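Local coordinates for Atu0111 protein (Agrobacterium tumefaciens, PDB 2FSQ) that is of unknown function but belongs to a family of the 2H clan, so it may act as a 2H-type phosphoesterase or bind related phosphate-containing ligands, at residues N43-H48 against P221-F226; V87-I92 against Y169-H174; S123-L128 against R160-D165; F131-T136 against S154-W159. All blocks are in the same frame, centred on the assembly; numbering follows the deposited sequence.

How the contacts relate
Contact 1 pairs strands 42-48 and 222-226, and the chain between its segments holds the other three. Contact 2 continues the same sheet: V45 O lies 2.8 Å from V87 N. Contact 3 reaches contact 1 where F163 CZ packs 3.6 Å from V45 CG1, and contact 4 reaches it where W159 CZ3 packs 3.6 Å from P221 CG. Helix 150-167 serves both contacts 3 and 4, whose centres are about 15 Å apart. Contacts 2 and 3 meet through V87 O and R160 NH1, 2.9 Å apart. A bound acetate, probably from crystallisation, sits about 5 Å from the side chain of Q89 in contact 2.

Contact 1 (N43-H48 against P221-F226); sequences NTVVCH and PAFCEF
Strands 43-48 and 222-226 run antiparallel as neighbours, and the pairs T44-C224 and V46-A222 supply all four of their hydrogen bonds. C224 N to T44 O is the shortest at 2.7 Å and arrives nearly along the C=O axis (174°); A222 N and V46 N come in above the planes of the carbonyls they use. The tight part is the end around N43. F223 has CG anti to its backbone N (chi1 177°), which brings its ring obliquely against N43, with CE1 3.7 Å from N43 CB. On the opposite face F226 holds CG in the crowded position between its own N and carbonyl carbon, so its CE2 edge meets T44 CG2 at 3.8 Å. The pair forms the middle of a four-stranded antiparallel sheet, in which strand 84-92 flanks 42-48 and carries H84 and T86, spaced like an H-x-T motif of the 2H clan; V46 and T44 touch these two residues. N43, although buried, is satisfied on both ends of its amide: OD1 accepts from V91 N and ND2 bonds to T115 OG1 of helix 111-121. Packing is looser around the C224 sulfur. V46 CG2 rests 3.9 Å from C224 SG, and that sulfur approaches only the edge of the H48 ring, 4.2 Å from CE1. E225 is partly exposed, its carboxylate leading away from strand 43-48.

Contact 2 (V87-I92 against Y169-H174); sequences VFQGVI and YRHPDH
The chain turns a corner at V87 and F88, which both face V45 as a classic beta bulge, while H171 to H174 form a type I turn closed by H174 N to H171 O; the nearest alpha carbons across the contact, those of Q89 and H171, are 8.9 Å apart. Y169 does most of the joining. Its hydroxyl donates to Q89 O at 2.7 Å, in the carbonyl plane and on a lone pair. The F88 and Y169 rings lie roughly parallel (27°) but slid apart, touching at F88 CE2 and Y169 CE1, 3.7 Å. F88 CZ also turns its edge to Y169 O, a buried carbonyl without a polar partner in the model. H171 brings CE1 edge-on to Q89 OE1 at 3.3 Å, the amide standing almost upright to the ring (85°). A water bridges G90 O (2.7 Å) and H171 NE2 (2.8 Å). F88 CE1 meets the edge of the H174 ring at CE1, 3.9 Å away. Outside the pair, H174 NE2 bonds to D161 of helix 150-167, F88 packs on R160 and F163 of that helix, and Y169 and V91 reach helix 111-121 at Y118 and V114.

Contact 3 (S123-L128 against R160-D165); sequences STFPTL and RDTFAD
F125 and F163 meet as an offset stack, their centroids 4.3 Å apart and their planes at 13°. The outer end of F125 lies over the CD1-CE1 side of F163: F125 CE1 is 3.4 Å from F163 CD1, and F125 CZ sits over the face of the F163 ring toward its rim. T162 comes in beside the stack with its methyl, CG2 standing 3.4 Å from F125 CE1 in an oblique approach. The same methyl meets P126 CG tip to tip at 3.8 Å, so one CG2 fills the angle between phenylalanine and proline. P126 CD lies over the rim of the F125 face opposite F163, leaving that ring sandwiched between its own chain neighbour and the helix. Farther along, L128 CD1 reaches the T162 side chain at OG1, 3.9 Å, a van der Waals touch, tip to tip, without a hydrogen bond. The contact fastens the connection from helix 111-121 to strand 133-139 against the C-terminal half of helix 150-167, near the surface of an alpha-beta fold. T162 is set by chi1 -52°, which turns OG1 back to bond with L158 O one helical turn earlier and presents CG2 to the loop. F125 has CG anti to its backbone N, carrying the ring straight out to the helix. Two more aromatic rings meet the stack: F166 meets F125 edge-to-face, and F238 does so with F163. R160 points away from the loop; its guanidinium bonds to V87 O and H174 O.

Contact 4 (F131-T136 against S154-W159); sequences FNMRVT and SIVALW
F131 holds CG in the crowded position between its backbone N and carbonyl carbon (chi1 53°), which brings the ring against segment 154-159 of helix 150-167, and W159, with CG anti to its own carbonyl carbon, sets its indole beside that ring. The two form an edge-to-face pair: the CD2-CE2 edge of F131 points at the face of the five-membered ring, centroids 5.0 Å apart and planes at 80°. The closest atoms are F131 CD2 and W159 NE1 at 3.6 Å. That nitrogen spends its N-H on P129 O just before the segment, which helps fix the turn of the indole. Over the face of F131 sits V156, whose CG2, anti to the backbone N, stands 4.0 Å from the ring centroid in a CH-pi contact. I155 CG2 closes on F131 CB at 3.9 Å. Selenomethionine M133 folds back so that SE reaches V156 CG1 at 4.3 Å, the loosest touch, and both residues also pack on F179 of strand 179-182. The sequence order is strand 133-139, strand 142-147, then helix 150-167: a beta hairpin followed by a helix that returns to cover the residues leading into the hairpin, a beta-beta-alpha unit of this alpha-beta fold.

Contact 1 (N43-H48 against P221-F226)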
loop_
_atom_site.group_PDB
_atom_site.type_symbol
_atom_site.label_atom_id
_atom_site.label_comp_id
_atom_site.label_asym_id
_atom_site.label_seq_id
_atom_site.Cartn_x
_atom_site.Cartn_y
_atom_site.Cartn_z
ATOM N N ASN A 43 -1.281 -1.510 -12.841
ATOM C CA ASN A 43 -0.336 -2.556 -12.531
ATOM C C ASN A 43 0.651 -2.035 -11.483
ATOM O O ASN A 43 0.643 -0.839 -11.166
ATOM C CB ASN A 43 0.338 -3.101 -13.802
ATOM C CG ASN A 43 1.003 -2.024 -14.636
ATOM O OD1 ASN A 43 1.744 -1.191 -14.125
ATOM N ND2 ASN A 43 0.783 -2.075 -15.949
ATOM N N THR A 44 1.442 -2.933 -10.901
ATOM C CA THR A 44 2.209 -2.579 -9.712
ATOM C C THR A 44 3.136 -3.722 -9.335
ATOM O O THR A 44 2.920 -4.849 -9.775
ATOM C CB THR A 44 1.256 -2.267 -8.532
ATOM O OG1 THR A 44 2.001 -1.841 -7.388
ATOM C CG2 THR A 44 0.421 -3.471 -8.151
ATOM N N VAL A 45 4.153 -3.430 -8.521
ATOM C CA VAL A 45 4.959 -4.473 -7.908
ATOM C C VAL A 45 4.659 -4.482 -6.406
ATOM O O VAL A 45 4.855 -3.475 -5.711
ATOM C CB VAL A 45 6.460 -4.272 -8.116
ATOM C CG1 VAL A 45 7.224 -5.454 -7.479
ATOM C CG2 VAL A 45 6.781 -4.181 -9.610
ATOM N N VAL A 46 4.193 -5.631 -5.909
ATOM C CA VAL A 46 3.827 -5.723 -4.497
ATOM C C VAL A 46 4.293 -7.035 -3.892
ATOM O O VAL A 46 4.573 -7.981 -4.621
ATOM C CB VAL A 46 2.273 -5.620 -4.284
ATOM C CG1 VAL A 46 1.692 -4.471 -5.048
ATOM C CG2 VAL A 46 1.555 -6.915 -4.648
ATOM N N CYS A 47 4.350 -7.064 -2.560
ATOM C CA CYS A 47 4.546 -8.294 -1.783
ATOM C C CYS A 47 3.263 -8.595 -1.029
ATOM O O CYS A 47 2.885 -7.838 -0.126
ATOM C CB CYS A 47 5.665 -8.107 -0.759
ATOM S SG CYS A 47 7.305 -7.839 -1.459
ATOM N N HIS A 48 2.580 -9.690 -1.379
ATOM C CA HIS A 48 1.405 -10.096 -0.621
ATOM C C HIS A 48 1.843 -10.712 0.715
ATOM O O HIS A 48 2.997 -11.101 0.874
ATOM C CB HIS A 48 0.587 -11.135 -1.379
ATOM C CG HIS A 48 -0.295 -10.567 -2.451
ATOM N ND1 HIS A 48 0.129 -10.414 -3.751
ATOM C CD2 HIS A 48 -1.585 -10.154 -2.424
ATOM C CE1 HIS A 48 -0.857 -9.914 -4.481
ATOM N NE2 HIS A 48 -1.910 -9.749 -3.701
ATOM N N PRO A 221 8.635 -10.132 -4.039
ATOM C CA PRO A 221 7.980 -9.105 -4.863
ATOM C C PRO A 221 7.477 -9.686 -6.180
ATOM O O PRO A 221 8.126 -10.560 -6.770
ATOM C CB PRO A 221 9.107 -8.106 -5.141
ATOM C CG PRO A 221 10.090 -8.319 -4.023
ATOM C CD PRO A 221 10.043 -9.808 -3.751
ATOM N N ALA A 222 6.331 -9.196 -6.634
ATOM C CA ALA A 222 5.730 -9.670 -7.859
ATOM C C ALA A 222 5.105 -8.517 -8.621
ATOM O O ALA A 222 4.431 -7.672 -8.029
ATOM C CB ALA A 222 4.660 -10.736 -7.544
ATOM N N PHE A 223 5.289 -8.532 -9.939
ATOM C CA PHE A 223 4.589 -7.605 -10.823
ATOM C C PHE A 223 3.165 -8.132 -11.022
ATOM O O PHE A 223 2.974 -9.304 -11.399
ATOM C CB PHE A 223 5.336 -7.467 -12.161
ATOM C CG PHE A 223 4.637 -6.587 -13.161
ATOM C CD1 PHE A 223 4.400 -5.244 -12.884
ATOM C CD2 PHE A 223 4.217 -7.100 -14.377
ATOM C CE1 PHE A 223 3.756 -4.429 -13.790
ATOM C CE2 PHE A 223 3.579 -6.288 -15.298
ATOM C CZ PHE A 223 3.355 -4.951 -15.011
ATOM N N CYS A 224 2.178 -7.272 -10.754
ATOM C CA CYS A 224 0.771 -7.648 -10.704
ATOM C C CYS A 224 -0.060 -6.707 -11.540
ATOM O O CYS A 224 0.339 -5.552 -11.791
ATOM C CB CYS A 224 0.212 -7.559 -9.277
ATOM S SG CYS A 224 1.007 -8.647 -8.075
ATOM N N GLU A 225 -1.230 -7.180 -11.947
ATOM C CA GLU A 225 -2.258 -6.290 -12.490
ATOM C C GLU A 225 -3.494 -6.292 -11.593
ATOM O O GLU A 225 -3.740 -7.259 -10.860
ATOM C CB GLU A 225 -2.629 -6.677 -13.932
ATOM C CG GLU A 225 -3.348 -8.009 -14.006
ATOM C CD GLU A 225 -3.625 -8.486 -15.413
ATOM O OE1 GLU A 225 -3.172 -7.841 -16.392
ATOM O OE2 GLU A 225 -4.283 -9.539 -15.519
ATOM N N PHE A 226 -4.289 -5.228 -11.667
ATOM C CA PHE A 226 -5.500 -5.130 -10.872
ATOM C C PHE A 226 -6.576 -4.359 -11.619
ATOM O O PHE A 226 -6.238 -3.469 -12.415
ATOM C CB PHE A 226 -5.228 -4.471 -9.516
ATOM C CG PHE A 226 -4.591 -3.095 -9.618
ATOM C CD1 PHE A 226 -5.383 -1.954 -9.728
ATOM C CD2 PHE A 226 -3.201 -2.954 -9.592
ATOM C CE1 PHE A 226 -4.798 -0.670 -9.823
ATOM C CE2 PHE A 226 -2.602 -1.691 -9.693
ATOM C CZ PHE A 226 -3.391 -0.543 -9.784
#

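Contact 2 (V87-I92 against Y169-H174)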
loop_
_atom_site.group_PDB
_atom_site.type_symbol
_atom_site.label_atom_id
_atom_site.label_comp_id
_atom_site.label_asym_id
_atom_site.label_seq_id
_atom_site.Cartn_x
_atom_site.Cartn_y
_atom_site.Cartn_z
ATOM N N VAL A 87 5.948 -2.411 -3.388
ATOM C CA VAL A 87 7.388 -2.175 -3.497
ATOM C C VAL A 87 7.642 -1.038 -4.488
ATOM O O VAL A 87 8.443 -0.151 -4.223
ATOM C CB VAL A 87 8.123 -3.437 -3.965
ATOM C CG1 VAL A 87 9.629 -3.193 -4.123
ATOM C CG2 VAL A 87 7.879 -4.567 -2.959
ATOM N N PHE A 88 6.937 -1.054 -5.620
ATOM C CA PHE A 88 7.079 0.014 -6.624
ATOM C C PHE A 88 5.775 0.139 -7.383
ATOM O O PHE A 88 5.319 -0.840 -7.974
ATOM C CB PHE A 88 8.234 -0.312 -7.587
ATOM C CG PHE A 88 8.579 0.820 -8.507
ATOM C CD1 PHE A 88 9.518 1.763 -8.133
ATOM C CD2 PHE A 88 7.973 0.939 -9.761
ATOM C CE1 PHE A 88 9.858 2.818 -8.976
ATOM C CE2 PHE A 88 8.296 2.006 -10.612
ATOM C CZ PHE A 88 9.252 2.921 -10.233
ATOM N N GLN A 89 5.143 1.320 -7.335
ATOM C CA GLN A 89 3.879 1.529 -8.045
ATOM C C GLN A 89 4.095 1.461 -9.541
ATOM O O GLN A 89 5.007 2.102 -10.060
ATOM C CB GLN A 89 3.295 2.911 -7.764
ATOM C CG GLN A 89 2.731 3.105 -6.386
ATOM C CD GLN A 89 1.948 4.419 -6.274
ATOM O OE1 GLN A 89 1.544 4.997 -7.280
ATOM N NE2 GLN A 89 1.738 4.889 -5.051
ATOM N N GLY A 90 3.205 0.750 -10.233
ATOM C CA GLY A 90 3.171 0.770 -11.698
ATOM C C GLY A 90 2.240 1.896 -12.145
ATOM O O GLY A 90 2.040 2.886 -11.439
ATOM N N VAL A 91 1.637 1.737 -13.312
ATOM C CA VAL A 91 0.728 2.771 -13.824
ATOM C C VAL A 91 -0.698 2.510 -13.376
ATOM O O VAL A 91 -1.036 1.409 -12.936
ATOM C CB VAL A 91 0.776 2.904 -15.377
ATOM C CG1 VAL A 91 2.174 3.292 -15.820
ATOM C CG2 VAL A 91 0.317 1.606 -16.046
ATOM N N ILE A 92 -1.542 3.527 -13.496
ATOM C CA ILE A 92 -2.954 3.381 -13.146
ATOM C C ILE A 92 -3.818 4.284 -14.023
ATOM O O ILE A 92 -3.397 5.380 -14.413
ATOM C CB ILE A 92 -3.185 3.600 -11.599
ATOM C CG1 ILE A 92 -4.539 3.039 -11.151
ATOM C CG2 ILE A 92 -3.007 5.079 -11.211
ATOM C CD1 ILE A 92 -4.730 3.038 -9.605
ATOM N N TYR A 169 10.305 5.581 -15.069
ATOM C CA TYR A 169 9.917 6.812 -14.389
ATOM C C TYR A 169 10.247 6.669 -12.921
ATOM O O TYR A 169 10.522 5.559 -12.434
ATOM C CB TYR A 169 8.411 7.122 -14.543
ATOM C CG TYR A 169 7.514 6.014 -14.015
ATOM C CD1 TYR A 169 7.285 5.855 -12.642
ATOM C CD2 TYR A 169 6.898 5.132 -14.880
ATOM C CE1 TYR A 169 6.462 4.835 -12.165
ATOM C CE2 TYR A 169 6.086 4.121 -14.414
ATOM C CZ TYR A 169 5.864 3.982 -13.061
ATOM O OH TYR A 169 5.057 2.963 -12.640
ATOM N N ARG A 170 10.243 7.812 -12.234
ATOM C CA ARG A 170 10.363 7.908 -10.773
ATOM C C ARG A 170 9.323 8.915 -10.298
ATOM O O ARG A 170 9.145 9.980 -10.917
ATOM C CB ARG A 170 11.753 8.410 -10.348
ATOM C CG ARG A 170 12.871 7.384 -10.426
ATOM C CD ARG A 170 14.249 8.008 -10.188
ATOM N NE ARG A 170 15.308 6.998 -10.162
ATOM C CZ ARG A 170 16.225 6.887 -9.206
ATOM N NH1 ARG A 170 16.249 7.736 -8.189
ATOM N NH2 ARG A 170 17.138 5.930 -9.277
ATOM N N HIS A 171 8.638 8.592 -9.205
ATOM C CA HIS A 171 7.727 9.567 -8.583
ATOM C C HIS A 171 8.528 10.596 -7.776
ATOM O O HIS A 171 9.683 10.347 -7.421
ATOM C CB HIS A 171 6.745 8.852 -7.656
ATOM C CG HIS A 171 5.788 7.949 -8.364
ATOM N ND1 HIS A 171 4.738 7.332 -7.714
ATOM C CD2 HIS A 171 5.716 7.552 -9.664
ATOM C CE1 HIS A 171 4.057 6.603 -8.582
ATOM N NE2 HIS A 171 4.619 6.725 -9.773
ATOM N N PRO A 172 7.919 11.760 -7.493
ATOM C CA PRO A 172 8.603 12.772 -6.667
ATOM C C PRO A 172 9.118 12.258 -5.318
ATOM O O PRO A 172 10.177 12.680 -4.864
ATOM C CB PRO A 172 7.518 13.852 -6.474
ATOM C CG PRO A 172 6.745 13.751 -7.767
ATOM C CD PRO A 172 6.628 12.264 -8.015
ATOM N N ASP A 173 8.389 11.338 -4.700
ATOM C CA ASP A 173 8.811 10.815 -3.399
ATOM C C ASP A 173 9.725 9.580 -3.509
ATOM O O ASP A 173 9.884 8.856 -2.531
ATOM C CB ASP A 173 7.579 10.483 -2.535
ATOM C CG ASP A 173 6.821 9.277 -3.037
ATOM O OD1 ASP A 173 7.169 8.789 -4.131
ATOM O OD2 ASP A 173 5.900 8.793 -2.339
ATOM N N HIS A 174 10.317 9.330 -4.679
ATOM C CA HIS A 174 11.025 8.060 -4.893
ATOM C C HIS A 174 12.003 7.728 -3.769
ATOM O O HIS A 174 12.001 6.612 -3.245
ATOM C CB HIS A 174 11.742 8.030 -6.245
ATOM C CG HIS A 174 12.461 6.746 -6.504
ATOM N ND1 HIS A 174 11.855 5.651 -7.090
ATOM C CD2 HIS A 174 13.729 6.367 -6.215
ATOM C CE1 HIS A 174 12.733 4.663 -7.177
ATOM N NE2 HIS A 174 13.874 5.068 -6.639
HETATM O O HOH W 1 3.015 5.416 -11.629
#

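Contact 3 (S123-L128 against R160-D165)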
loop_
_atom_site.group_PDB
_atom_site.type_symbol
_atom_site.label_atom_id
_atom_site.label_comp_id
_atom_site.label_asym_id
_atom_site.label_seq_id
_atom_site.Cartn_x
_atom_site.Cartn_y
_atom_site.Cartn_z
ATOM N N SER A 123 11.381 -9.294 -17.853
ATOM C CA SER A 123 11.903 -10.647 -18.073
ATOM C C SER A 123 13.405 -10.761 -17.808
ATOM O O SER A 123 13.916 -11.859 -17.580
ATOM C CB SER A 123 11.577 -11.121 -19.493
ATOM O OG SER A 123 10.215 -11.488 -19.586
ATOM N N THR A 124 14.103 -9.632 -17.844
ATOM C CA THR A 124 15.533 -9.582 -17.530
ATOM C C THR A 124 15.867 -8.886 -16.200
ATOM O O THR A 124 17.026 -8.509 -15.968
ATOM C CB THR A 124 16.331 -8.909 -18.663
ATOM O OG1 THR A 124 15.855 -7.574 -18.863
ATOM C CG2 THR A 124 16.205 -9.703 -19.971
ATOM N N PHE A 125 14.863 -8.704 -15.335
ATOM C CA PHE A 125 15.108 -8.133 -13.997
ATOM C C PHE A 125 16.130 -8.963 -13.220
ATOM O O PHE A 125 16.005 -10.197 -13.170
ATOM C CB PHE A 125 13.808 -8.035 -13.205
ATOM C CG PHE A 125 13.883 -7.094 -12.044
ATOM C CD1 PHE A 125 13.827 -5.721 -12.255
ATOM C CD2 PHE A 125 14.027 -7.570 -10.750
ATOM C CE1 PHE A 125 13.917 -4.850 -11.208
ATOM C CE2 PHE A 125 14.107 -6.688 -9.677
ATOM C CZ PHE A 125 14.058 -5.325 -9.910
ATOM N N PRO A 126 17.143 -8.301 -12.620
ATOM C CA PRO A 126 18.216 -9.064 -11.979
ATOM C C PRO A 126 17.796 -9.687 -10.653
ATOM O O PRO A 126 16.835 -9.249 -10.026
ATOM C CB PRO A 126 19.299 -8.008 -11.744
ATOM C CG PRO A 126 18.532 -6.721 -11.560
ATOM C CD PRO A 126 17.374 -6.843 -12.527
ATOM N N THR A 127 18.528 -10.716 -10.236
ATOM C CA THR A 127 18.352 -11.298 -8.918
ATOM C C THR A 127 18.935 -10.342 -7.886
ATOM O O THR A 127 20.117 -9.979 -7.961
ATOM C CB THR A 127 19.061 -12.664 -8.856
ATOM O OG1 THR A 127 18.439 -13.541 -9.804
ATOM C CG2 THR A 127 18.963 -13.276 -7.453
ATOM N N LEU A 128 18.089 -9.901 -6.955
ATOM C CA LEU A 128 18.515 -9.015 -5.882
ATOM C C LEU A 128 18.298 -9.695 -4.536
ATOM O O LEU A 128 17.488 -10.615 -4.442
ATOM C CB LEU A 128 17.769 -7.680 -5.960
ATOM C CG LEU A 128 17.956 -6.905 -7.262
ATOM C CD1 LEU A 128 17.036 -5.711 -7.315
ATOM C CD2 LEU A 128 19.390 -6.465 -7.477
ATOM N N ARG A 160 13.997 -0.789 -5.557
ATOM C CA ARG A 160 13.207 0.316 -6.110
ATOM C C ARG A 160 13.974 1.088 -7.162
ATOM O O ARG A 160 13.405 1.453 -8.180
ATOM C CB ARG A 160 12.707 1.236 -4.996
ATOM C CG ARG A 160 11.509 0.626 -4.278
ATOM C CD ARG A 160 11.055 1.432 -3.064
ATOM N NE ARG A 160 10.942 2.858 -3.382
ATOM C CZ ARG A 160 9.903 3.411 -4.002
ATOM N NH1 ARG A 160 8.867 2.667 -4.389
ATOM N NH2 ARG A 160 9.922 4.715 -4.264
ATOM N N ASP A 161 15.259 1.325 -6.932
ATOM C CA ASP A 161 16.051 2.034 -7.937
ATOM C C ASP A 161 16.111 1.206 -9.215
ATOM O O ASP A 161 16.064 1.739 -10.331
ATOM C CB ASP A 161 17.476 2.282 -7.440
ATOM C CG ASP A 161 17.562 3.394 -6.409
ATOM O OD1 ASP A 161 16.584 4.167 -6.272
ATOM O OD2 ASP A 161 18.614 3.484 -5.724
ATOM N N THR A 162 16.217 -0.110 -9.058
ATOM C CA THR A 162 16.280 -0.972 -10.219
ATOM C C THR A 162 14.924 -0.969 -10.936
ATOM O O THR A 162 14.866 -0.873 -12.163
ATOM C CB THR A 162 16.727 -2.409 -9.825
ATOM O OG1 THR A 162 17.933 -2.338 -9.048
ATOM C CG2 THR A 162 16.981 -3.287 -11.070
ATOM N N PHE A 163 13.826 -1.030 -10.181
ATOM C CA PHE A 163 12.516 -0.932 -10.807
ATOM C C PHE A 163 12.312 0.370 -11.558
ATOM O O PHE A 163 11.671 0.366 -12.607
ATOM C CB PHE A 163 11.382 -1.119 -9.799
ATOM C CG PHE A 163 11.116 -2.571 -9.445
ATOM C CD1 PHE A 163 10.876 -3.529 -10.437
ATOM C CD2 PHE A 163 11.069 -2.962 -8.124
ATOM C CE1 PHE A 163 10.620 -4.862 -10.085
ATOM C CE2 PHE A 163 10.810 -4.262 -7.764
ATOM C CZ PHE A 163 10.601 -5.225 -8.737
ATOM N N ALA A 164 12.848 1.469 -11.033
ATOM C CA ALA A 164 12.701 2.761 -11.711
ATOM C C ALA A 164 13.322 2.692 -13.097
ATOM O O ALA A 164 12.772 3.227 -14.049
ATOM C CB ALA A 164 13.324 3.882 -10.887
ATOM N N ASP A 165 14.459 2.010 -13.217
ATOM C CA ASP A 165 15.089 1.821 -14.527
ATOM C C ASP A 165 14.207 1.017 -15.477
ATOM O O ASP A 165 14.062 1.366 -16.645
ATOM C CB ASP A 165 16.450 1.139 -14.375
ATOM C CG ASP A 165 17.490 2.040 -13.751
ATOM O OD1 ASP A 165 17.326 3.279 -13.794
ATOM O OD2 ASP A 165 18.487 1.503 -13.210
#

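Contact 4 (F131-T136 against S154-W159)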
loop_
_atom_site.group_PDB
_atom_site.type_symbol
_atom_site.label_atom_id
_atom_site.label_comp_id
_atom_site.label_asym_id
_atom_site.label_seq_id
_atom_site.Cartn_x
_atom_site.Cartn_y
_atom_site.Cartn_z
ATOM N N PHE A 131 14.942 -9.110 1.477
ATOM C CA PHE A 131 14.876 -8.133 2.553
ATOM C C PHE A 131 13.775 -8.520 3.531
ATOM O O PHE A 131 12.824 -9.222 3.172
ATOM C CB PHE A 131 14.629 -6.724 1.994
ATOM C CG PHE A 131 13.424 -6.624 1.077
ATOM C CD1 PHE A 131 12.138 -6.405 1.588
ATOM C CD2 PHE A 131 13.581 -6.736 -0.304
ATOM C CE1 PHE A 131 11.029 -6.296 0.717
ATOM C CE2 PHE A 131 12.495 -6.624 -1.164
ATOM C CZ PHE A 131 11.215 -6.415 -0.649
ATOM N N ASN A 132 13.934 -8.059 4.767
ATOM C CA ASN A 132 12.952 -8.232 5.816
ATOM C C ASN A 132 12.454 -6.865 6.254
ATOM O O ASN A 132 13.246 -5.929 6.350
ATOM C CB ASN A 132 13.627 -8.896 7.013
ATOM C CG ASN A 132 14.139 -10.273 6.695
ATOM O OD1 ASN A 132 13.380 -11.132 6.258
ATOM N ND2 ASN A 132 15.435 -10.495 6.916
HETATM N N MSE A 133 11.147 -6.753 6.487
HETATM C CA MSE A 133 10.518 -5.504 6.904
HETATM C C MSE A 133 9.861 -5.691 8.264
HETATM O O MSE A 133 9.497 -6.823 8.635
HETATM C CB MSE A 133 9.454 -5.058 5.882
HETATM C CG MSE A 133 9.930 -5.030 4.431
HETATM SE SE MSE A 133 11.259 -3.646 4.075
HETATM C CE MSE A 133 10.179 -2.031 4.224
ATOM N N ARG A 134 9.692 -4.600 8.997
ATOM C CA ARG A 134 9.012 -4.610 10.303
ATOM C C ARG A 134 8.045 -3.442 10.362
ATOM O O ARG A 134 8.230 -2.424 9.670
ATOM C CB ARG A 134 9.986 -4.538 11.486
ATOM C CG ARG A 134 10.820 -3.304 11.518
ATOM C CD ARG A 134 11.758 -3.439 12.694
ATOM N NE ARG A 134 12.819 -2.445 12.682
ATOM C CZ ARG A 134 12.796 -1.359 13.437
ATOM N NH1 ARG A 134 11.750 -1.127 14.229
ATOM N NH2 ARG A 134 13.803 -0.506 13.384
ATOM N N VAL A 135 7.012 -3.578 11.192
ATOM C CA VAL A 135 6.031 -2.507 11.385
ATOM C C VAL A 135 6.497 -1.505 12.441
ATOM O O VAL A 135 6.881 -1.890 13.549
ATOM C CB VAL A 135 4.611 -3.062 11.726
ATOM C CG1 VAL A 135 4.594 -3.843 13.054
ATOM C CG2 VAL A 135 3.555 -1.932 11.730
ATOM N N THR A 136 6.462 -0.222 12.089
ATOM C CA THR A 136 6.948 0.838 12.969
ATOM C C THR A 136 5.849 1.786 13.432
ATOM O O THR A 136 6.053 2.531 14.388
ATOM C CB THR A 136 8.047 1.652 12.294
ATOM O OG1 THR A 136 7.544 2.169 11.063
ATOM C CG2 THR A 136 9.228 0.749 11.975
ATOM N N SER A 154 18.528 -0.420 2.866
ATOM C CA SER A 154 19.417 -0.281 1.727
ATOM C C SER A 154 19.069 -1.290 0.625
ATOM O O SER A 154 19.055 -0.956 -0.551
ATOM C CB SER A 154 20.870 -0.381 2.199
ATOM O OG SER A 154 21.765 -0.359 1.115
ATOM N N ILE A 155 18.725 -2.517 1.014
ATOM C CA ILE A 155 18.365 -3.530 0.040
ATOM C C ILE A 155 17.073 -3.185 -0.708
ATOM O O ILE A 155 17.026 -3.243 -1.940
ATOM C CB ILE A 155 18.248 -4.912 0.718
ATOM C CG1 ILE A 155 19.610 -5.348 1.263
ATOM C CG2 ILE A 155 17.700 -5.963 -0.261
ATOM C CD1 ILE A 155 19.536 -6.539 2.177
ATOM N N VAL A 156 16.033 -2.804 0.021
ATOM C CA VAL A 156 14.774 -2.493 -0.657
ATOM C C VAL A 156 14.925 -1.232 -1.514
ATOM O O VAL A 156 14.308 -1.133 -2.565
ATOM C CB VAL A 156 13.536 -2.502 0.308
ATOM C CG1 VAL A 156 13.539 -1.334 1.273
ATOM C CG2 VAL A 156 12.227 -2.577 -0.489
ATOM N N ALA A 157 15.793 -0.302 -1.108
ATOM C CA ALA A 157 16.026 0.879 -1.944
ATOM C C ALA A 157 16.667 0.460 -3.268
ATOM O O ALA A 157 16.401 1.057 -4.316
ATOM C CB ALA A 157 16.910 1.886 -1.226
ATOM N N LEU A 158 17.529 -0.560 -3.222
ATOM C CA LEU A 158 18.143 -1.069 -4.458
ATOM C C LEU A 158 17.090 -1.686 -5.376
ATOM O O LEU A 158 17.115 -1.467 -6.582
ATOM C CB LEU A 158 19.271 -2.072 -4.161
ATOM C CG LEU A 158 19.848 -2.836 -5.356
ATOM C CD1 LEU A 158 20.501 -1.888 -6.359
ATOM C CD2 LEU A 158 20.853 -3.860 -4.862
ATOM N N TRP A 159 16.178 -2.476 -4.818
ATOM C CA TRP A 159 15.061 -2.978 -5.607
ATOM C C TRP A 159 14.318 -1.841 -6.301
ATOM O O TRP A 159 14.031 -1.920 -7.487
ATOM C CB TRP A 159 14.080 -3.741 -4.721
ATOM C CG TRP A 159 14.467 -5.165 -4.390
ATOM C CD1 TRP A 159 15.338 -5.585 -3.416
ATOM C CD2 TRP A 159 13.958 -6.349 -5.009
ATOM N NE1 TRP A 159 15.404 -6.970 -3.400
ATOM C CE2 TRP A 159 14.567 -7.459 -4.371
ATOM C CE3 TRP A 159 13.057 -6.583 -6.052
ATOM C CZ2 TRP A 159 14.279 -8.780 -4.733
ATOM C CZ3 TRP A 159 12.765 -7.898 -6.410
ATOM C CH2 TRP A 159 13.400 -8.981 -5.769
#